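Local coordinates for phosphate-binding protein PstS (PDB 4N13) that binds inorganic phosphate with micromolar affinity as the solute-binding lipoprotein of the PstSACB ABC transporter, which imports phosphate into Borrelia burgdorferi, at residues 142-146 and 147-151; 173-176 and 177-180; 210-213 and 214-218. All coordinates share one frame; numbering follows the deposited sequence. Where two conformers were deposited one is given.

Contact 1 of 3, residues 142-146 and 147-151; sequences SIKDL and LLNKI
L147 opens the second half of helix 138-151 by giving its N to I143 O at 3.0 Å, while its CD1 meets I143 CG2, an apolar contact one turn on. L148 N reaches the same carbonyl, but weakly, at 3.4 Å. N149 N then bonds to K144 O, five residues back, at 2.8 Å and almost along the C=O axis: here the helix widens into a pi-type turn, its extra residue taken up around 144-146. The N149 amide lies across the end of K144. With CG anti to its own backbone N (chi1 179°) and a bend at chi4, the lysine carries NZ to a lone pair of N149 OD1, in the carbonyl plane, at 3.0 Å; NZ also bonds A158 O. N149 ND2 runs beside D145 OD1, the two flat groups turned 37° apart, yet the angle is too poor for a bond; D145 OD2 instead makes a salt bridge with R224. K150 lays its extended chain over the carbonyl oxygens of D145 and L146. In this beta-alpha-beta unit the helix links strand 129-133 to strand 165-167, and I143 and L147 pack on F91 of strand 80-93 and L111 of helix 104-111.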
loop_
_atom_site.group_PDB
_atom_site.type_symbol
_atom_site.label_atom_id
_atom_site.label_comp_id
_atom_site.label_asym_id
_atom_site.label_seq_id
_atom_site.Cartn_x
_atom_site.Cartn_y
_atom_site.Cartn_z
ATOM N N SER A 142 -1.539 4.125 -5.667
ATOM C CA SER A 142 -1.985 2.867 -5.088
ATOM C C SER A 142 -3.464 2.626 -5.347
ATOM O O SER A 142 -3.857 1.514 -5.675
ATOM C CB SER A 142 -1.687 2.835 -3.592
ATOM O OG SER A 142 -0.309 2.638 -3.338
ATOM N N ILE A 143 -4.293 3.657 -5.210
ATOM C CA ILE A 143 -5.724 3.479 -5.424
ATOM C C ILE A 143 -5.992 3.247 -6.910
ATOM O O ILE A 143 -6.805 2.410 -7.289
ATOM C CB ILE A 143 -6.518 4.679 -4.872
ATOM C CG1 ILE A 143 -6.401 4.735 -3.333
ATOM C CG2 ILE A 143 -7.976 4.635 -5.345
ATOM C CD1 ILE A 143 -6.811 3.458 -2.594
ATOM N N LYS A 144 -5.295 3.975 -7.776
ATOM C CA LYS A 144 -5.467 3.755 -9.207
ATOM C C LYS A 144 -5.102 2.312 -9.588
ATOM O O LYS A 144 -5.816 1.651 -10.346
ATOM C CB LYS A 144 -4.651 4.765 -10.021
ATOM C CG LYS A 144 -4.772 4.576 -11.508
ATOM C CD LYS A 144 -4.473 5.863 -12.265
ATOM C CE LYS A 144 -4.255 5.607 -13.758
ATOM N NZ LYS A 144 -5.295 4.728 -14.361
ATOM N N ASP A 145 -3.998 1.818 -9.043
ATOM C CA ASP A 145 -3.490 0.502 -9.388
ATOM C C ASP A 145 -4.310 -0.624 -8.759
ATOM O O ASP A 145 -4.536 -1.653 -9.387
ATOM C CB ASP A 145 -2.015 0.397 -8.981
ATOM C CG ASP A 145 -1.107 1.283 -9.845
ATOM O OD1 ASP A 145 -1.561 1.767 -10.917
ATOM O OD2 ASP A 145 0.067 1.488 -9.459
ATOM N N LEU A 146 -4.752 -0.433 -7.521
ATOM C CA LEU A 146 -5.417 -1.493 -6.768
ATOM C C LEU A 146 -6.894 -1.594 -7.098
ATOM O O LEU A 146 -7.473 -2.668 -7.008
ATOM C CB LEU A 146 -5.269 -1.257 -5.267
ATOM C CG LEU A 146 -3.858 -1.431 -4.718
ATOM C CD1 LEU A 146 -3.829 -0.864 -3.309
ATOM C CD2 LEU A 146 -3.419 -2.896 -4.746
ATOM N N LEU A 147 -7.514 -0.467 -7.431
ATOM C CA LEU A 147 -8.942 -0.437 -7.672
ATOM C C LEU A 147 -9.257 -0.151 -9.135
ATOM O O LEU A 147 -9.789 -1.012 -9.821
ATOM C CB LEU A 147 -9.647 0.557 -6.731
ATOM C CG LEU A 147 -9.878 0.054 -5.313
ATOM C CD1 LEU A 147 -10.192 1.175 -4.342
ATOM C CD2 LEU A 147 -11.012 -0.956 -5.340
ATOM N N LEU A 148 -8.928 1.034 -9.633
ATOM C CA LEU A 148 -9.390 1.423 -10.954
ATOM C C LEU A 148 -8.870 0.504 -12.043
ATOM O O LEU A 148 -9.642 0.065 -12.900
ATOM C CB LEU A 148 -8.975 2.862 -11.266
ATOM C CG LEU A 148 -9.653 3.938 -10.421
ATOM C CD1 LEU A 148 -9.081 5.323 -10.732
ATOM C CD2 LEU A 148 -11.152 3.945 -10.654
ATOM N N ASN A 149 -7.567 0.231 -12.020
ATOM C CA ASN A 149 -6.955 -0.550 -13.090
ATOM C C ASN A 149 -7.351 -2.017 -13.048
ATOM O O ASN A 149 -7.247 -2.702 -14.045
ATOM C CB ASN A 149 -5.431 -0.434 -13.049
ATOM C CG ASN A 149 -4.942 0.932 -13.461
ATOM O OD1 ASN A 149 -5.710 1.767 -13.937
ATOM N ND2 ASN A 149 -3.650 1.170 -13.280
ATOM N N LYS A 150 -7.811 -2.498 -11.898
ATOM C CA LYS A 150 -8.232 -3.890 -11.773
ATOM C C LYS A 150 -9.716 -4.076 -12.062
ATOM O O LYS A 150 -10.120 -5.089 -12.620
ATOM C CB LYS A 150 -7.884 -4.439 -10.394
ATOM C CG LYS A 150 -6.381 -4.441 -10.149
ATOM C CD LYS A 150 -5.970 -5.343 -9.011
ATOM C CE LYS A 150 -4.489 -5.238 -8.742
ATOM N NZ LYS A 150 -4.064 -6.166 -7.666
ATOM N N ILE A 151 -10.531 -3.089 -11.709
ATOM C CA ILE A 151 -11.973 -3.240 -11.866
ATOM C C ILE A 151 -12.428 -2.953 -13.301
ATOM O O ILE A 151 -13.355 -3.589 -13.794
ATOM C CB ILE A 151 -12.743 -2.319 -10.876
ATOM C CG1 ILE A 151 -12.622 -2.794 -9.424
ATOM C CG2 ILE A 151 -14.199 -2.208 -11.265
ATOM C CD1 ILE A 151 -13.207 -4.118 -9.166
#

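Contact 2 of 3, residues 173-176 and 177-180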
loop_
_atom_site.group_PDB
_atom_site.type_symbol
_atom_site.label_atom_id
_atom_site.label_comp_id
_atom_site.label_asym_id
_atom_site.label_seq_id
_atom_site.Cartn_x
_atom_site.Cartn_y
_atom_site.Cartn_z
ATOM N N VAL A 173 -6.938 15.151 3.778
ATOM C CA VAL A 173 -8.133 14.357 3.476
ATOM C C VAL A 173 -9.058 14.328 4.692
ATOM O O VAL A 173 -10.267 14.495 4.567
ATOM C CB VAL A 173 -7.812 12.908 3.022
ATOM C CG1 VAL A 173 -9.123 12.147 2.779
ATOM C CG2 VAL A 173 -6.970 12.878 1.782
ATOM N N ILE A 174 -8.498 14.102 5.872
ATOM C CA ILE A 174 -9.285 14.066 7.091
ATOM C C ILE A 174 -9.977 15.409 7.325
ATOM O O ILE A 174 -11.178 15.452 7.590
ATOM C CB ILE A 174 -8.391 13.660 8.285
ATOM C CG1 ILE A 174 -7.977 12.199 8.154
ATOM C CG2 ILE A 174 -9.103 13.879 9.592
ATOM C CD1 ILE A 174 -6.851 11.797 9.109
ATOM N N GLU A 175 -9.221 16.496 7.253
ATOM C CA GLU A 175 -9.820 17.798 7.497
ATOM C C GLU A 175 -10.909 18.125 6.486
ATOM O O GLU A 175 -11.996 18.583 6.834
ATOM C CB GLU A 175 -8.770 18.904 7.507
ATOM C CG GLU A 175 -9.358 20.234 7.970
ATOM C CD GLU A 175 -8.310 21.298 8.208
ATOM O OE1 GLU A 175 -7.686 21.266 9.285
ATOM O OE2 GLU A 175 -8.104 22.151 7.321
ATOM N N LYS A 176 -10.639 17.860 5.221
ATOM C CA LYS A 176 -11.594 18.153 4.171
ATOM C C LYS A 176 -12.870 17.310 4.340
ATOM O O LYS A 176 -13.974 17.799 4.154
ATOM C CB LYS A 176 -10.963 17.923 2.786
ATOM C CG LYS A 176 -11.846 18.343 1.616
ATOM C CD LYS A 176 -12.052 19.845 1.498
ATOM C CE LYS A 176 -10.792 20.587 1.103
ATOM N NZ LYS A 176 -11.037 22.054 1.019
ATOM N N THR A 177 -12.717 16.037 4.694
ATOM C CA THR A 177 -13.862 15.157 4.881
ATOM C C THR A 177 -14.718 15.695 6.042
ATOM O O THR A 177 -15.954 15.715 5.964
ATOM C CB THR A 177 -13.398 13.716 5.157
ATOM O OG1 THR A 177 -12.679 13.228 4.023
ATOM C CG2 THR A 177 -14.574 12.804 5.393
ATOM N N SER A 178 -14.062 16.170 7.092
ATOM C CA SER A 178 -14.763 16.705 8.254
ATOM C C SER A 178 -15.563 17.960 7.924
ATOM O O SER A 178 -16.553 18.241 8.580
ATOM C CB SER A 178 -13.777 16.959 9.397
ATOM O OG SER A 178 -13.041 18.162 9.262
ATOM N N LEU A 179 -15.153 18.688 6.884
ATOM C CA LEU A 179 -15.786 19.944 6.506
ATOM C C LEU A 179 -16.717 19.832 5.321
ATOM O O LEU A 179 -17.459 20.770 5.065
ATOM C CB LEU A 179 -14.714 20.987 6.174
ATOM C CG LEU A 179 -13.925 21.548 7.358
ATOM C CD1 LEU A 179 -12.813 22.449 6.868
ATOM C CD2 LEU A 179 -14.867 22.290 8.322
ATOM N N THR A 180 -16.705 18.707 4.600
ATOM C CA THR A 180 -17.425 18.604 3.338
ATOM C C THR A 180 -18.570 17.610 3.489
ATOM O O THR A 180 -18.341 16.451 3.822
ATOM C CB THR A 180 -16.473 18.131 2.225
ATOM O OG1 THR A 180 -15.344 19.012 2.128
ATOM C CG2 THR A 180 -17.157 18.106 0.913
#
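The flat groups here are peptide carbonyls, and those of V173 and K176 are gripped on both faces, the first by T177 and the second by L179 with T180. V173 O receives T177 N from one face of its plane, at 2.9 Å, and T177 OG1 from the other, at 2.8 Å, the hydroxyl standing 35° above the plane. K176 O is also held from both faces, but less evenly: L179 N, three residues on, stands 70° out of its plane, and T180 OG1 comes from the opposite face at 2.7 Å. One residue before K176, E175 O takes S178 OG at 2.7 Å, tilted from its plane, with a weak bond from L179 N. T177 turns its hydroxyl anti to its carbonyl carbon (chi1 -63°), which swings OG1 back over the preceding turn beside V173 CG1. S178 places OG between its N and carbonyl carbon, bending it back to E175 O. K176, bent at chi2 and chi3, brings CD to 3.5 Å from T180 OG1, the two side chains crossing. L179 lays CB and CG against E175 O. V173, K176, T177 and T180 rest on strand 129-133. A Ser or Thr hydroxyl bonding back three or four residues to a carbonyl is common in helices; three cluster here in the last turns of helix 170-179, T180 lying just beyond it, against the sheet of this periplasmic binding protein fold.

Contact 3 of 3, residues 210-213 and 214-218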
loop_
_atom_site.group_PDB
_atom_site.type_symbol
_atom_site.label_atom_id
_atom_site.label_comp_id
_atom_site.label_asym_id
_atom_site.label_seq_id
_atom_site.Cartn_x
_atom_site.Cartn_y
_atom_site.Cartn_z
ATOM N N PRO A 210 -10.373 -3.006 7.878
ATOM C CA PRO A 210 -8.920 -3.102 7.748
ATOM C C PRO A 210 -8.257 -3.202 9.120
ATOM O O PRO A 210 -8.230 -2.253 9.881
ATOM C CB PRO A 210 -8.543 -1.805 7.009
ATOM C CG PRO A 210 -9.648 -0.847 7.315
ATOM C CD PRO A 210 -10.876 -1.647 7.593
ATOM N N THR A 211 -7.758 -4.388 9.431
ATOM C CA THR A 211 -7.076 -4.685 10.688
ATOM C C THR A 211 -5.815 -5.475 10.372
ATOM O O THR A 211 -5.658 -5.996 9.274
ATOM C CB THR A 211 -7.945 -5.537 11.637
ATOM O OG1 THR A 211 -8.041 -6.874 11.130
ATOM C CG2 THR A 211 -9.340 -4.932 11.785
ATOM N N LYS A 212 -4.899 -5.599 11.318
ATOM C CA LYS A 212 -3.708 -6.369 11.045
ATOM C C LYS A 212 -4.075 -7.795 10.597
ATOM O O LYS A 212 -3.455 -8.350 9.689
ATOM C CB LYS A 212 -2.782 -6.385 12.249
ATOM C CG LYS A 212 -1.433 -7.024 11.935
ATOM C CD LYS A 212 -0.448 -6.788 13.051
ATOM C CE LYS A 212 0.918 -7.358 12.718
ATOM N NZ LYS A 212 1.885 -7.019 13.792
ATOM N N GLU A 213 -5.097 -8.391 11.203
ATOM C CA GLU A 213 -5.484 -9.762 10.855
ATOM C C GLU A 213 -6.067 -9.873 9.444
ATOM O O GLU A 213 -5.717 -10.787 8.679
ATOM C CB GLU A 213 -6.494 -10.313 11.865
ATOM C CG GLU A 213 -5.927 -10.547 13.269
ATOM C CD GLU A 213 -4.833 -11.613 13.326
ATOM O OE1 GLU A 213 -4.844 -12.537 12.481
ATOM O OE2 GLU A 213 -3.963 -11.533 14.231
ATOM N N THR A 214 -6.955 -8.956 9.081
ATOM C CA THR A 214 -7.598 -9.056 7.776
ATOM C C THR A 214 -6.658 -8.629 6.661
ATOM O O THR A 214 -6.799 -9.071 5.529
ATOM C CB THR A 214 -8.889 -8.235 7.697
ATOM O OG1 THR A 214 -8.563 -6.857 7.875
ATOM C CG2 THR A 214 -9.920 -8.713 8.725
ATOM N N ILE A 215 -5.708 -7.754 6.963
ATOM C CA ILE A 215 -4.744 -7.368 5.944
ATOM C C ILE A 215 -3.754 -8.525 5.731
ATOM O O ILE A 215 -3.442 -8.880 4.586
ATOM C CB ILE A 215 -4.080 -6.035 6.306
ATOM C CG1 ILE A 215 -5.130 -4.913 6.202
ATOM C CG2 ILE A 215 -2.889 -5.773 5.382
ATOM C CD1 ILE A 215 -4.747 -3.603 6.903
ATOM N N ASN A 216 -3.280 -9.132 6.808
ATOM C CA ASN A 216 -2.398 -10.281 6.679
ATOM C C ASN A 216 -3.033 -11.464 5.953
ATOM O O ASN A 216 -2.359 -12.169 5.206
ATOM C CB ASN A 216 -1.852 -10.711 8.036
ATOM C CG ASN A 216 -0.526 -10.041 8.344
ATOM O OD1 ASN A 216 0.526 -10.550 7.991
ATOM N ND2 ASN A 216 -0.574 -8.858 8.933
ATOM N N SER A 217 -4.324 -11.680 6.177
ATOM C CA SER A 217 -5.027 -12.784 5.523
ATOM C C SER A 217 -5.352 -12.483 4.067
ATOM O O SER A 217 -5.752 -13.369 3.326
ATOM C CB SER A 217 -6.324 -13.107 6.254
ATOM O OG SER A 217 -7.305 -12.155 5.911
ATOM N N ASN A 218 -5.193 -11.227 3.674
ATOM C CA ASN A 218 -5.591 -10.727 2.353
ATOM C C ASN A 218 -7.121 -10.690 2.176
ATOM O O ASN A 218 -7.632 -10.659 1.054
ATOM C CB ASN A 218 -4.923 -11.493 1.190
ATOM C CG ASN A 218 -3.392 -11.442 1.218
ATOM O OD1 ASN A 218 -2.792 -10.736 2.015
ATOM N ND2 ASN A 218 -2.756 -12.207 0.308
#
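The backbone turns into the short helix 212-216 with I215 N bonded to T211 O at 2.9 Å, nearly in line with the carbonyl, followed by N216 N to K212 O and S217 N to E213 O. It carries an N-cap at T211 and a Schellman motif at N218, a compact example of how a few residues can begin and finish a helical turn. T211 is the N-cap: with chi1 at 72°, its OG1 sits between the backbone N and the carbonyl carbon and accepts T214 N at 3.1 Å with an N-H...O angle of 167°. The T214 side chain crosses that of T211 at about a right angle, its CG2 lying 3.6 Å from T211 OG1, while its own hydroxyl is bonded to Y209 O just ahead of the turn. At the far end N218 takes a positive phi and closes the Schellman motif, its N bonded to I215 O. P210 CB meets I215 CD1 at 4.2 Å; the isoleucine also spreads CG1 and CD1 over T211 O and faces Y86 and A88 of strand 80-93, so it packs this turn against the long strand. The charged ends reach to the C-terminal region: K212 NZ forms a salt bridge with E256 and E213 OE2 with K264. K212 and N216 run side by side, K212 CG 3.6 Å from N216 ND2, and G262 O takes a further bond from that amide. N216 ND2 and N216 N approach K212 O from opposite faces of its plane, both at 3.0 Å; K212 O lies 6° out of the amide plane of N216.

In the fold
The three contacts come in series along the chain, each a turn of its own helix: contact 1 on 138-151, contact 2 on 170-179, contact 3 on 212-216. Their centres lie about 19 to 26 Å apart and none touches another. They share one mixed sheet. Contacts 1 and 3 pack against strand 80-93, while contact 2 lies on strands 129-133 and 165-167, the two that helix 138-151 connects. S137, G138 and S139 at the start of that helix probably bind phosphate, as in related proteins, and the side chains of I143 and V173 lie about 6 and 7 Å from that of S139. Contacts 1 and 2 thus lie near that site; contact 3, a surface turn, lies away from it.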